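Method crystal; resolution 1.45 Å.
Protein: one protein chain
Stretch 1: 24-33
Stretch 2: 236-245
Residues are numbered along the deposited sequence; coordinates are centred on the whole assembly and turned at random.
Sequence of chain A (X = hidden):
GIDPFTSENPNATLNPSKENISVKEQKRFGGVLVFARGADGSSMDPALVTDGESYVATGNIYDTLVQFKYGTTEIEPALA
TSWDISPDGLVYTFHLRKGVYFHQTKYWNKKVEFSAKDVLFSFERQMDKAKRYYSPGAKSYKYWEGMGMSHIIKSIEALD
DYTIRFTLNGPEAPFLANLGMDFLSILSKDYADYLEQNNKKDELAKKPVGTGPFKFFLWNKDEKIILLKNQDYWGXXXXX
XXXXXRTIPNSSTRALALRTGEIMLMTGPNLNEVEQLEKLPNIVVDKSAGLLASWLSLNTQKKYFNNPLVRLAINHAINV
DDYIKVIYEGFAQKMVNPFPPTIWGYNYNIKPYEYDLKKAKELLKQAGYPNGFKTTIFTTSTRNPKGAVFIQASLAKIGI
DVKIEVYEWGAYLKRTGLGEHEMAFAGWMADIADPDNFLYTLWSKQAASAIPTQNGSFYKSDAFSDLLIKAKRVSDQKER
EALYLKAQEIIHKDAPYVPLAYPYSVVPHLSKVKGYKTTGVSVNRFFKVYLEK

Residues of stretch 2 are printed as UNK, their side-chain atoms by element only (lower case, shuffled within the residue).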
# COMPACT_ATOMS: atom_id res chain seq x y z
N LYS A 24 -29.55 -19.12 4.85
CA LYS A 24 -29.24 -17.89 4.14
C LYS A 24 -27.72 -17.81 3.90
O LYS A 24 -27.33 -17.37 2.82
CB LYS A 24 -29.79 -16.64 4.84
CG LYS A 24 -30.10 -15.50 3.87
CD LYS A 24 -31.41 -14.77 4.14
CE LYS A 24 -31.38 -13.87 5.36
NZ LYS A 24 -30.44 -12.73 5.19
N GLU A 25 -26.91 -18.31 4.83
CA GLU A 25 -25.46 -18.41 4.62
C GLU A 25 -25.21 -19.34 3.43
O GLU A 25 -24.36 -19.10 2.57
CB GLU A 25 -24.68 -19.04 5.77
CG GLU A 25 -24.04 -18.13 6.79
CD GLU A 25 -23.14 -17.09 6.17
OE1 GLU A 25 -22.09 -17.48 5.66
OE2 GLU A 25 -23.47 -15.89 6.33
N GLN A 26 -25.87 -20.48 3.44
CA GLN A 26 -25.70 -21.49 2.38
C GLN A 26 -25.89 -20.95 0.96
O GLN A 26 -25.13 -21.28 0.04
CB GLN A 26 -26.68 -22.65 2.62
CG GLN A 26 -26.61 -23.78 1.61
CD GLN A 26 -25.20 -24.33 1.39
OE1 GLN A 26 -24.57 -24.82 2.33
NE2 GLN A 26 -24.73 -24.30 0.14
N LYS A 27 -26.89 -20.10 0.80
CA LYS A 27 -27.18 -19.49 -0.49
C LYS A 27 -26.05 -18.57 -0.98
O LYS A 27 -26.02 -18.22 -2.17
CB LYS A 27 -28.48 -18.70 -0.41
CG LYS A 27 -29.72 -19.52 -0.08
CD LYS A 27 -30.97 -18.82 -0.62
CE LYS A 27 -32.21 -18.98 0.26
NZ LYS A 27 -33.38 -18.41 -0.47
N ARG A 28 -25.17 -18.13 -0.08
CA ARG A 28 -24.05 -17.28 -0.46
C ARG A 28 -23.01 -18.01 -1.28
O ARG A 28 -22.28 -17.36 -2.04
CB ARG A 28 -23.41 -16.63 0.75
CG ARG A 28 -24.35 -15.65 1.43
CD ARG A 28 -23.67 -15.02 2.62
NE ARG A 28 -24.47 -13.98 3.24
CZ ARG A 28 -24.02 -13.12 4.14
NH1 ARG A 28 -22.79 -13.17 4.60
NH2 ARG A 28 -24.88 -12.23 4.62
N PHE A 29 -22.85 -19.32 -1.14
CA PHE A 29 -21.75 -20.01 -1.76
C PHE A 29 -21.88 -20.24 -3.25
O PHE A 29 -23.01 -20.42 -3.75
CB PHE A 29 -21.53 -21.38 -1.09
CG PHE A 29 -20.93 -21.28 0.28
CD1 PHE A 29 -21.75 -21.14 1.38
CD2 PHE A 29 -19.57 -21.28 0.46
CE1 PHE A 29 -21.20 -20.98 2.63
CE2 PHE A 29 -18.99 -21.15 1.71
CZ PHE A 29 -19.83 -21.02 2.78
N GLY A 30 -20.74 -20.09 -3.93
CA GLY A 30 -20.66 -20.45 -5.34
C GLY A 30 -20.49 -19.23 -6.23
O GLY A 30 -21.20 -18.20 -6.06
N GLY A 31 -19.64 -19.40 -7.22
CA GLY A 31 -19.59 -18.48 -8.36
C GLY A 31 -18.23 -17.96 -8.68
O GLY A 31 -17.24 -18.25 -7.98
N VAL A 32 -18.18 -17.24 -9.80
CA VAL A 32 -16.98 -16.63 -10.32
C VAL A 32 -17.11 -15.11 -10.23
O VAL A 32 -18.05 -14.51 -10.74
CB VAL A 32 -16.66 -17.05 -11.76
CG1 VAL A 32 -15.39 -16.43 -12.30
CG2 VAL A 32 -16.79 -18.54 -11.98
N LEU A 33 -16.11 -14.49 -9.62
CA LEU A 33 -16.03 -13.03 -9.57
C LEU A 33 -14.97 -12.55 -10.53
O LEU A 33 -13.85 -13.05 -10.52
CB LEU A 33 -15.66 -12.57 -8.15
CG LEU A 33 -15.38 -11.07 -7.99
CD1 LEU A 33 -16.65 -10.27 -8.09
CD2 LEU A 33 -14.69 -10.74 -6.68
N UNK A 236 -12.95 -19.52 7.94
CA UNK A 236 -14.28 -19.66 7.30
C UNK A 236 -14.07 -19.72 5.79
O UNK A 236 -13.32 -18.89 5.23
c UNK A 236 -15.04 -18.39 7.66
c UNK A 236 -12.85 -18.26 8.69
c UNK A 236 -14.28 -17.79 8.80
N UNK A 237 -14.62 -20.73 5.15
CA UNK A 237 -14.33 -20.95 3.73
C UNK A 237 -14.83 -19.77 2.86
O UNK A 237 -15.87 -19.18 3.17
c UNK A 237 -14.91 -22.30 3.26
c UNK A 237 -14.52 -23.52 4.09
c UNK A 237 -12.66 -25.03 4.82
c UNK A 237 -13.05 -23.81 3.97
n UNK A 237 -12.53 -24.50 6.21
N UNK A 238 -14.04 -19.44 1.85
CA UNK A 238 -14.48 -18.42 0.92
C UNK A 238 -15.82 -18.81 0.30
O UNK A 238 -16.10 -20.00 0.04
c UNK A 238 -13.46 -18.25 -0.19
N UNK A 239 -16.60 -17.80 -0.09
CA UNK A 239 -17.83 -18.09 -0.80
C UNK A 239 -17.66 -18.42 -2.26
O UNK A 239 -18.32 -19.30 -2.82
c UNK A 239 -20.43 -17.12 2.78
c UNK A 239 -20.03 -17.47 1.50
c UNK A 239 -20.25 -15.83 3.22
o UNK A 239 -20.77 -15.46 4.45
c UNK A 239 -19.54 -14.94 2.43
c UNK A 239 -18.85 -16.97 -0.68
c UNK A 239 -19.30 -16.59 0.71
c UNK A 239 -19.10 -15.31 1.20
N UNK A 240 -16.79 -17.65 -2.91
CA UNK A 240 -16.57 -17.78 -4.33
C UNK A 240 -15.73 -18.98 -4.70
O UNK A 240 -14.76 -19.34 -3.99
c UNK A 240 -17.76 -15.22 -5.94
c UNK A 240 -15.86 -14.02 -4.83
c UNK A 240 -16.73 -15.26 -4.80
c UNK A 240 -15.86 -16.51 -4.84
N UNK A 241 -15.97 -19.59 -5.85
CA UNK A 241 -15.14 -20.67 -6.35
C UNK A 241 -13.87 -20.17 -7.04
O UNK A 241 -12.89 -20.88 -7.11
o UNK A 241 -17.01 -22.72 -5.70
c UNK A 241 -17.14 -22.16 -6.80
c UNK A 241 -15.91 -21.52 -7.40
o UNK A 241 -18.27 -21.91 -7.32
N UNK A 242 -13.97 -19.01 -7.66
CA UNK A 242 -12.93 -18.52 -8.53
C UNK A 242 -12.97 -16.99 -8.56
O UNK A 242 -14.02 -16.39 -8.55
c UNK A 242 -12.22 -18.67 -11.04
c UNK A 242 -12.52 -19.60 -12.23
c UNK A 242 -13.13 -19.13 -9.94
c UNK A 242 -12.11 -19.04 -13.56
n UNK A 242 -12.46 -20.08 -14.59
N UNK A 243 -11.79 -16.37 -8.67
CA UNK A 243 -11.68 -14.96 -8.94
C UNK A 243 -10.74 -14.77 -10.12
O UNK A 243 -9.62 -15.27 -10.12
c UNK A 243 -12.01 -14.41 -6.49
c UNK A 243 -11.16 -14.16 -7.73
c UNK A 243 -11.07 -12.67 -8.07
N UNK A 244 -11.22 -14.03 -11.11
CA UNK A 244 -10.40 -13.61 -12.24
C UNK A 244 -10.08 -12.14 -11.98
O UNK A 244 -10.97 -11.30 -11.95
c UNK A 244 -11.59 -15.26 -13.74
c UNK A 244 -11.10 -13.85 -13.58
c UNK A 244 -10.16 -13.53 -14.71
N UNK A 245 -8.79 -11.84 -11.88
CA UNK A 245 -8.31 -10.49 -11.66
C UNK A 245 -7.77 -10.01 -13.01
O UNK A 245 -6.68 -10.45 -13.41
c UNK A 245 -6.72 -8.99 -10.38
c UNK A 245 -7.23 -10.42 -10.56
c UNK A 245 -7.78 -10.96 -9.26

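Position 236 carries three side-chain carbons that close a ring onto the backbone N. It makes no contact with stretch 1, and the closed ring is proline: Pro236.

Position 237 has four carbons in a row ending in nitrogen, a chain whose end leads away from stretch 1. Its part in the contact is small and falls to the backbone, with O 4.0 Å from Phe29 CE2. An unbranched chain of this length is lysine, Lys237.

At position 238 a single carbon points away from stretch 1, so the residue is alanine. The backbone again does the touching: the O of Ala238 lies 3.5 Å from Phe29 CE2.

Position 239 shows one carbon, then a six-carbon ring bearing one oxygen. That oxygen sits 2.7 Å from Glu25 OE1 and 3.1 Å from Arg28 NH1, while Arg28 CB lies over a face of the ring, 3.9 Å from its centroid. A phenol means tyrosine. Tyr239 OH donates to Glu25 OE1 and accepts from Arg28 NH1, so one hydroxyl serves both charged neighbours. The ring also turns an edge toward the face of Phe29, centroids 5.0 Å apart and planes at 71°, with Tyr239 CD1 3.8 Å from Phe29 CZ. Its backbone works too: Gly30 N donates to Tyr239 O at 2.8 Å.

Position 240 has four carbons forked at the second, and one tip comes within 3.6 Å of Leu33 CB. The fork one carbon beyond CB is that of leucine; the tip is CD1 of Leu240, a buried apolar partner.

Position 241 has two carbons, the second carrying two oxygens. One oxygen accepts from Gly31 N at 2.9 Å. Two oxygens and no nitrogen on the second carbon make a carboxylate one carbon beyond CB, which is aspartate; the acceptor is OD2 of Asp241. Its own N donates to Gly31 O at 2.8 Å, so side chain and backbone together grip one glycine.

Position 242 repeats the four carbons ending in nitrogen, fully extended, its end leading away: lysine. Leu33 N donates to Lys242 O at 3.0 Å, and Lys242 N makes a weak bond to Gly31 O at 3.4 Å.

Position 243 has one carbon carrying two more, hence valine. Val243 shares a sheet face with Leu33, CG1 to Leu33 CD2 at 4.3 Å.

Position 244 has the same three-carbon fork, one tip 4.2 Å from Val32 CG1: Val244, whose N donates to Leu33 O at 2.9 Å.

Position 245, again a carbon carrying two carbons, is Val245; it points away and touches nothing on stretch 1.

The contact runs from specific to generic. Tyr239 meets Glu25 just before the turn and Arg28 and Phe29 at its end, by hydrogen bonds, a CH-pi contact and an edge-to-face aromatic pair. Gly30 and Gly31 then adopt backbone angles that call for glycine, leaving their amides to Tyr239 O and Asp241. Beyond them a parallel pairing of Val32 with Lys242 and Leu33 with Val243 takes over, zipped by backbone bonds and backed by Leu33 against Leu240.

Stretch 2 236-245: PKAYLDKVVV
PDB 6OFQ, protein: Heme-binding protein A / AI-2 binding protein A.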